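PDB 2YJG: lactate racemase from Thermoanaerobacterium thermosaccharolyticum, which catalyses the interconversion of the D- and L-isomers of lactate with the help of a nickel pincer cofactor derived from nicotinic acid mononucleotide. Local coordinates for residues G62-I66 with N94-N98; I68-D72 with A167-I171. All coordinates share one frame. Numbering follows the deposited sequence.

Interaction 1. Residues G62-I66 with N94-N98; sequences GKKNI and NKSAN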
ATOM      1  N   GLY A  62     -22.965  17.196   4.644  1.00 24.91           N
ATOM      2  CA  GLY A  62     -23.484  17.438   3.311  1.00 25.74           C
ATOM      3  C   GLY A  62     -22.468  17.707   2.205  1.00 26.52           C
ATOM      4  O   GLY A  62     -22.854  18.102   1.093  1.00 27.27           O
ATOM      5  N   LYS A  63     -21.173  17.545   2.486  1.00 25.55           N
ATOM      6  CA  LYS A  63     -20.147  17.775   1.466  1.00 26.02           C
ATOM      7  C   LYS A  63     -19.893  16.485   0.707  1.00 26.55           C
ATOM      8  O   LYS A  63     -19.913  15.411   1.324  1.00 28.01           O
ATOM      9  CB  LYS A  63     -18.834  18.201   2.119  1.00 25.89           C
ATOM     10  CG  LYS A  63     -18.933  19.496   2.935  1.00 26.86           C
ATOM     11  CD  LYS A  63     -19.178  20.684   2.080  1.00 29.90           C
ATOM     12  CE  LYS A  63     -18.725  21.976   2.713  1.00 30.00           C
ATOM     13  NZ  LYS A  63     -19.834  22.647   3.415  1.00 31.01           N
ATOM     14  N   LYS A  64     -19.595  16.542  -0.584  1.00 27.10           N
ATOM     15  CA  LYS A  64     -19.409  15.282  -1.345  1.00 28.39           C
ATOM     16  C   LYS A  64     -18.025  15.045  -1.916  1.00 28.06           C
ATOM     17  O   LYS A  64     -17.819  14.126  -2.714  1.00 29.26           O
ATOM     18  CB  LYS A  64     -20.451  15.209  -2.484  1.00 29.79           C
ATOM     19  CG  LYS A  64     -20.180  16.091  -3.671  1.00 31.05           C
ATOM     20  CD  LYS A  64     -21.445  16.248  -4.553  1.00 34.20           C
ATOM     21  CE  LYS A  64     -21.189  17.171  -5.716  1.00 32.89           C
ATOM     22  NZ  LYS A  64     -22.461  17.392  -6.435  1.00 35.24           N
ATOM     23  N   ASN A  65     -17.059  15.897  -1.602  1.00 25.80           N
ATOM     24  CA  ASN A  65     -15.728  15.715  -2.150  1.00 24.64           C
ATOM     25  C   ASN A  65     -14.837  16.423  -1.176  1.00 22.32           C
ATOM     26  O   ASN A  65     -14.570  17.606  -1.338  1.00 24.19           O
ATOM     27  CB  ASN A  65     -15.642  16.314  -3.581  1.00 24.30           C
ATOM     28  CG  ASN A  65     -14.243  16.177  -4.247  1.00 30.06           C
ATOM     29  OD1 ASN A  65     -13.416  15.295  -3.936  1.00 35.82           O
ATOM     30  ND2 ASN A  65     -14.002  17.057  -5.223  1.00 31.73           N
ATOM     31  N   ILE A  66     -14.408  15.698  -0.163  1.00 19.29           N
ATOM     32  CA  ILE A  66     -13.476  16.197   0.857  1.00 17.47           C
ATOM     33  C   ILE A  66     -12.034  15.774   0.591  1.00 16.18           C
ATOM     34  O   ILE A  66     -11.778  14.665   0.148  1.00 13.45           O
ATOM     35  CB  ILE A  66     -13.916  15.724   2.236  1.00 17.35           C
ATOM     36  CG1 ILE A  66     -15.381  16.118   2.439  1.00 17.34           C
ATOM     37  CG2 ILE A  66     -13.037  16.309   3.340  1.00 17.62           C
ATOM     38  CD1 ILE A  66     -15.985  15.631   3.705  1.00 18.63           C
ATOM     39  N   ASN A  94     -21.707  12.527   8.224  1.00 21.88           N
ATOM     40  CA  ASN A  94     -21.573  12.307   6.786  1.00 20.49           C
ATOM     41  C   ASN A  94     -20.927  10.916   6.522  1.00 21.11           C
ATOM     42  O   ASN A  94     -19.742  10.797   6.096  1.00 19.06           O
ATOM     43  CB  ASN A  94     -20.765  13.462   6.182  1.00 20.62           C
ATOM     44  CG  ASN A  94     -20.806  13.499   4.700  1.00 21.35           C
ATOM     45  OD1 ASN A  94     -21.351  12.602   4.061  1.00 23.68           O
ATOM     46  ND2 ASN A  94     -20.215  14.539   4.117  1.00 20.10           N
ATOM     47  N   LYS A  95     -21.694   9.846   6.772  1.00 20.32           N
ATOM     48  CA  LYS A  95     -21.080   8.544   6.844  1.00 21.99           C
ATOM     49  C   LYS A  95     -20.503   8.142   5.495  1.00 21.22           C
ATOM     50  O   LYS A  95     -19.514   7.431   5.467  1.00 21.27           O
ATOM     51  CB  LYS A  95     -22.028   7.436   7.332  1.00 23.88           C
ATOM     52  CG  LYS A  95     -22.416   7.564   8.813  1.00 25.36           C
ATOM     53  CD  LYS A  95     -21.293   7.281   9.772  1.00 28.20           C
ATOM     54  CE  LYS A  95     -21.668   7.745  11.189  1.00 29.92           C
ATOM     55  NZ  LYS A  95     -20.822   7.005  12.138  1.00 35.07           N
ATOM     56  N   SER A  96     -21.111   8.629   4.411  1.00 20.43           N
ATOM     57  CA  SER A  96     -20.744   8.252   3.043  1.00 21.45           C
ATOM     58  C   SER A  96     -19.878   9.293   2.339  1.00 21.75           C
ATOM     59  O   SER A  96     -19.742   9.267   1.126  1.00 22.37           O
ATOM     60  CB  SER A  96     -22.042   8.029   2.220  1.00 21.94           C
ATOM     61  OG  SER A  96     -22.825   7.028   2.854  1.00 23.67           O
ATOM     62  N   ALA A  97     -19.269  10.201   3.101  1.00 22.10           N
ATOM     63  CA  ALA A  97     -18.353  11.180   2.529  1.00 21.08           C
ATOM     64  C   ALA A  97     -17.265  10.551   1.702  1.00 20.06           C
ATOM     65  O   ALA A  97     -16.670   9.536   2.072  1.00 19.49           O
ATOM     66  CB  ALA A  97     -17.703  12.055   3.629  1.00 21.78           C
ATOM     67  N   ASN A  98     -17.041  11.155   0.550  1.00 17.91           N
ATOM     68  CA  ASN A  98     -15.852  10.882  -0.191  1.00 18.05           C
ATOM     69  C   ASN A  98     -14.733  11.691   0.407  1.00 16.14           C
ATOM     70  O   ASN A  98     -14.818  12.940   0.490  1.00 16.80           O
ATOM     71  CB  ASN A  98     -16.010  11.251  -1.637  1.00 18.56           C
ATOM     72  CG  ASN A  98     -17.058  10.466  -2.299  1.00 24.05           C
ATOM     73  OD1 ASN A  98     -18.055  11.029  -2.767  1.00 29.96           O
ATOM     74  ND2 ASN A  98     -16.902   9.143  -2.280  1.00 21.79           N
TER
HETATM   75  O   HOH W   1     -21.951  12.655   1.353  1.00 28.18           O
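Asn-98, Asn-94 and Ile-66 bury the most surface here, and between them they illustrate how two loops can be set side by side just before their strands begin. The directional bond of Asn-98 comes from its backbone: its carbonyl O accepts a hydrogen bond from Ile-66 N at 2.9 Å, with a nearly straight N-H...O angle of 159°. Since Ile-66 also pairs through its backbone with Lys-100, this bond belongs to the start of the ladder between strands 66-71 and 99-104. These are neighbouring parallel strands of the N-terminal domain's sheet, joined through helix 79-91 in a beta-alpha-beta crossover, and the loop 94-98 is the return from that helix to the second strand. The return is made by a type I beta turn, in which Ala-97 N bonds to Asn-94 O at 3.1 Å. Asn-94, at its first position, directs its CB toward the other loop and donates from ND2 to Lys-63 O at 2.9 Å; the same amide nitrogen also binds the carbonyl of Ala-60. A water lies 2.8 Å from Asn-94 OD1, to which it donates, and reaches Lys-63 O more weakly at 3.4 Å. Alongside these polar links, Ile-66 CD1 rests 4.0 Å from Ala-97 CB, and both side chains touch Ile-90 of helix 79-91. Across the dimer interface, Asn-98 packs on Asn-98 of the second subunit.

Interaction 2. Residues I68-D72 with A167-I171; sequences IITSD and AEGFI
Two adjacent parallel strands, 68-71 and 167-170, run with their short axes 4.7 Å apart at closest and 23° between their directions; the CA-CA spacing widens from 4.3 Å at Ile-69/Ala-167 to 6.3 Å at Ser-71/Gly-169. Ala-167 (phi/psi -144/151) bridges to Ile-69 (-89/131), itself backbone-bonded to Val-166. Ile-69 CB and Ala-167 CB lie 4.0 Å apart on one face of the sheet, while Ala-167 CA approaches Ile-69 O at 3.3 Å in a CA-H...O contact. Glu-168 N donates to Ile-69 O at 2.8 Å. Both strands are central in the N-terminal domain's mixed sheet, and their parting at the C-terminal ends is characteristic of alpha/beta folds, where those ends commonly form the binding cleft. With chi1 p and chi2 t, Glu-168 brings its carboxylate back: OE2 accepts from Thr-70 OG1 (phi/psi -126/162, chi1 t) at 2.5 Å, and Ser-79 and Thr-82 bind the same carboxylate. Glu-168 O accepts from a water at 2.7 Å that also lies 3.3 Å from Ser-71 OG (chi1 m), filling the widening gap. Gly-169 is almost fully extended at -179/-169. The backbone at Phe-170 and Ile-171 then diverges, both side chains touching strand 233-241, as the other strand gives way to Asp-72, whose OD2 hydrogen-bonds His-108 ND1.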
ATOM      1  N   ILE A  68      -8.269  15.793   2.517  1.00 13.69           N
ATOM      2  CA  ILE A  68      -7.376  16.066   3.648  1.00 13.59           C
ATOM      3  C   ILE A  68      -5.936  16.068   3.141  1.00 13.77           C
ATOM      4  O   ILE A  68      -5.479  15.034   2.603  1.00 14.68           O
ATOM      5  CB  ILE A  68      -7.394  14.981   4.668  1.00 12.80           C
ATOM      6  CG1 ILE A  68      -8.824  14.709   5.184  1.00 14.94           C
ATOM      7  CG2 ILE A  68      -6.467  15.311   5.871  1.00 15.76           C
ATOM      8  CD1 ILE A  68      -8.927  13.429   6.048  1.00 15.81           C
ATOM      9  N   ILE A  69      -5.218  17.165   3.388  1.00 12.67           N
ATOM     10  CA  ILE A  69      -3.811  17.238   3.012  1.00 13.60           C
ATOM     11  C   ILE A  69      -3.022  16.700   4.195  1.00 14.37           C
ATOM     12  O   ILE A  69      -3.296  17.074   5.358  1.00 13.24           O
ATOM     13  CB  ILE A  69      -3.326  18.643   2.692  1.00 12.85           C
ATOM     14  CG1 ILE A  69      -4.111  19.251   1.505  1.00 13.01           C
ATOM     15  CG2 ILE A  69      -1.846  18.572   2.299  1.00 13.44           C
ATOM     16  CD1 ILE A  69      -3.833  20.759   1.234  1.00 14.04           C
ATOM     17  N   THR A  70      -2.092  15.780   3.915  1.00 14.34           N
ATOM     18  CA  THR A  70      -1.220  15.233   4.918  1.00 15.84           C
ATOM     19  C   THR A  70       0.218  15.406   4.483  1.00 16.32           C
ATOM     20  O   THR A  70       0.505  15.622   3.288  1.00 16.58           O
ATOM     21  CB  THR A  70      -1.528  13.747   5.171  1.00 16.21           C
ATOM     22  OG1 THR A  70      -0.928  13.314   6.415  1.00 18.41           O
ATOM     23  CG2 THR A  70      -0.999  12.882   4.058  1.00 18.09           C
ATOM     24  N   SER A  71       1.129  15.303   5.446  1.00 17.36           N
ATOM     25  CA  SER A  71       2.540  15.393   5.181  1.00 19.71           C
ATOM     26  C   SER A  71       3.160  14.118   4.589  1.00 20.02           C
ATOM     27  O   SER A  71       2.629  13.021   4.648  1.00 19.15           O
ATOM     28  CB  SER A  71       3.307  15.814   6.428  1.00 20.49           C
ATOM     29  OG  SER A  71       2.969  17.145   6.814  1.00 26.03           O
ATOM     30  N   ASP A  72       4.344  14.269   4.041  1.00 22.93           N
ATOM     31  CA  ASP A  72       4.982  13.165   3.372  1.00 25.21           C
ATOM     32  C   ASP A  72       5.840  12.296   4.266  1.00 27.71           C
ATOM     33  O   ASP A  72       5.974  12.576   5.416  1.00 26.89           O
ATOM     34  CB  ASP A  72       5.676  13.576   2.065  1.00 26.39           C
ATOM     35  CG  ASP A  72       6.995  14.347   2.250  1.00 29.00           C
ATOM     36  OD1 ASP A  72       7.468  14.554   3.340  1.00 29.44           O
ATOM     37  OD2 ASP A  72       7.546  14.751   1.243  1.00 29.79           O
ATOM     38  N   ALA A 167      -6.414  20.174   6.289  1.00 13.46           N
ATOM     39  CA  ALA A 167      -4.995  19.711   6.367  1.00 14.26           C
ATOM     40  C   ALA A 167      -4.616  19.302   7.764  1.00 14.33           C
ATOM     41  O   ALA A 167      -5.144  19.858   8.752  1.00 14.29           O
ATOM     42  CB  ALA A 167      -4.057  20.812   5.943  1.00 13.89           C
ATOM     43  N   GLU A 168      -3.672  18.364   7.840  1.00 14.23           N
ATOM     44  CA  GLU A 168      -3.045  18.046   9.071  1.00 14.85           C
ATOM     45  C   GLU A 168      -1.559  18.335   8.959  1.00 14.70           C
ATOM     46  O   GLU A 168      -1.004  18.532   7.868  1.00 16.50           O
ATOM     47  CB  GLU A 168      -3.297  16.623   9.503  1.00 15.16           C
ATOM     48  CG  GLU A 168      -2.696  15.540   8.623  1.00 17.52           C
ATOM     49  CD  GLU A 168      -2.485  14.212   9.358  1.00 22.68           C
ATOM     50  OE1 GLU A 168      -2.933  14.092  10.523  1.00 25.52           O
ATOM     51  OE2 GLU A 168      -1.856  13.288   8.771  1.00 20.90           O
ATOM     52  N   GLY A 169      -0.904  18.402  10.103  1.00 13.65           N
ATOM     53  CA  GLY A 169       0.520  18.771  10.114  1.00 12.66           C
ATOM     54  C   GLY A 169       1.073  18.768  11.526  1.00 12.80           C
ATOM     55  O   GLY A 169       0.396  18.338  12.468  1.00 12.99           O
ATOM     56  N   PHE A 170       2.279  19.306  11.696  1.00 12.18           N
ATOM     57  CA  PHE A 170       2.864  19.482  13.041  1.00 13.00           C
ATOM     58  C   PHE A 170       3.591  20.838  13.107  1.00 12.66           C
ATOM     59  O   PHE A 170       3.920  21.472  12.022  1.00 14.42           O
ATOM     60  CB  PHE A 170       3.815  18.333  13.389  1.00 13.52           C
ATOM     61  CG  PHE A 170       5.132  18.447  12.779  1.00 15.62           C
ATOM     62  CD1 PHE A 170       5.282  18.544  11.420  1.00 17.80           C
ATOM     63  CD2 PHE A 170       6.248  18.473  13.561  1.00 19.27           C
ATOM     64  CE1 PHE A 170       6.526  18.722  10.887  1.00 22.98           C
ATOM     65  CE2 PHE A 170       7.476  18.600  13.012  1.00 22.76           C
ATOM     66  CZ  PHE A 170       7.600  18.731  11.683  1.00 23.75           C
ATOM     67  N   ILE A 171       3.836  21.292  14.328  1.00 11.34           N
ATOM     68  CA  ILE A 171       4.357  22.651  14.526  1.00 11.35           C
ATOM     69  C   ILE A 171       5.677  22.606  15.275  1.00 10.87           C
ATOM     70  O   ILE A 171       5.724  22.069  16.396  1.00 11.39           O
ATOM     71  CB  ILE A 171       3.362  23.547  15.296  1.00 11.94           C
ATOM     72  CG1 ILE A 171       2.117  23.823  14.517  1.00 12.93           C
ATOM     73  CG2 ILE A 171       4.071  24.887  15.627  1.00 13.78           C
ATOM     74  CD1 ILE A 171       0.938  24.382  15.336  1.00 11.96           C
TER
HETATM   75  O   HOH W   2       0.343  18.629   5.508  1.00 15.89           O

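How the interactions relate
Interactions 1 and 2 sample the two ends of strand 66-71, with centres about 20 Å apart. Residues 62-66 lead into this strand, whereas 68-72 carry it to the probable cofactor site; its two flanks are used in turn, by strand 99-104 and by strand 164-170. Interaction 1 lies far from the cofactor site, beside the second subunit, while interaction 2 is buried and touched by no other chain. At its open end, the Ser-71 side chain is about 8 Å from that of Lys-184, the probable covalent cofactor attachment point, and about 9 Å from that of His-108, a probable proton donor/acceptor. Asp-72 itself probably helps bind the cofactor.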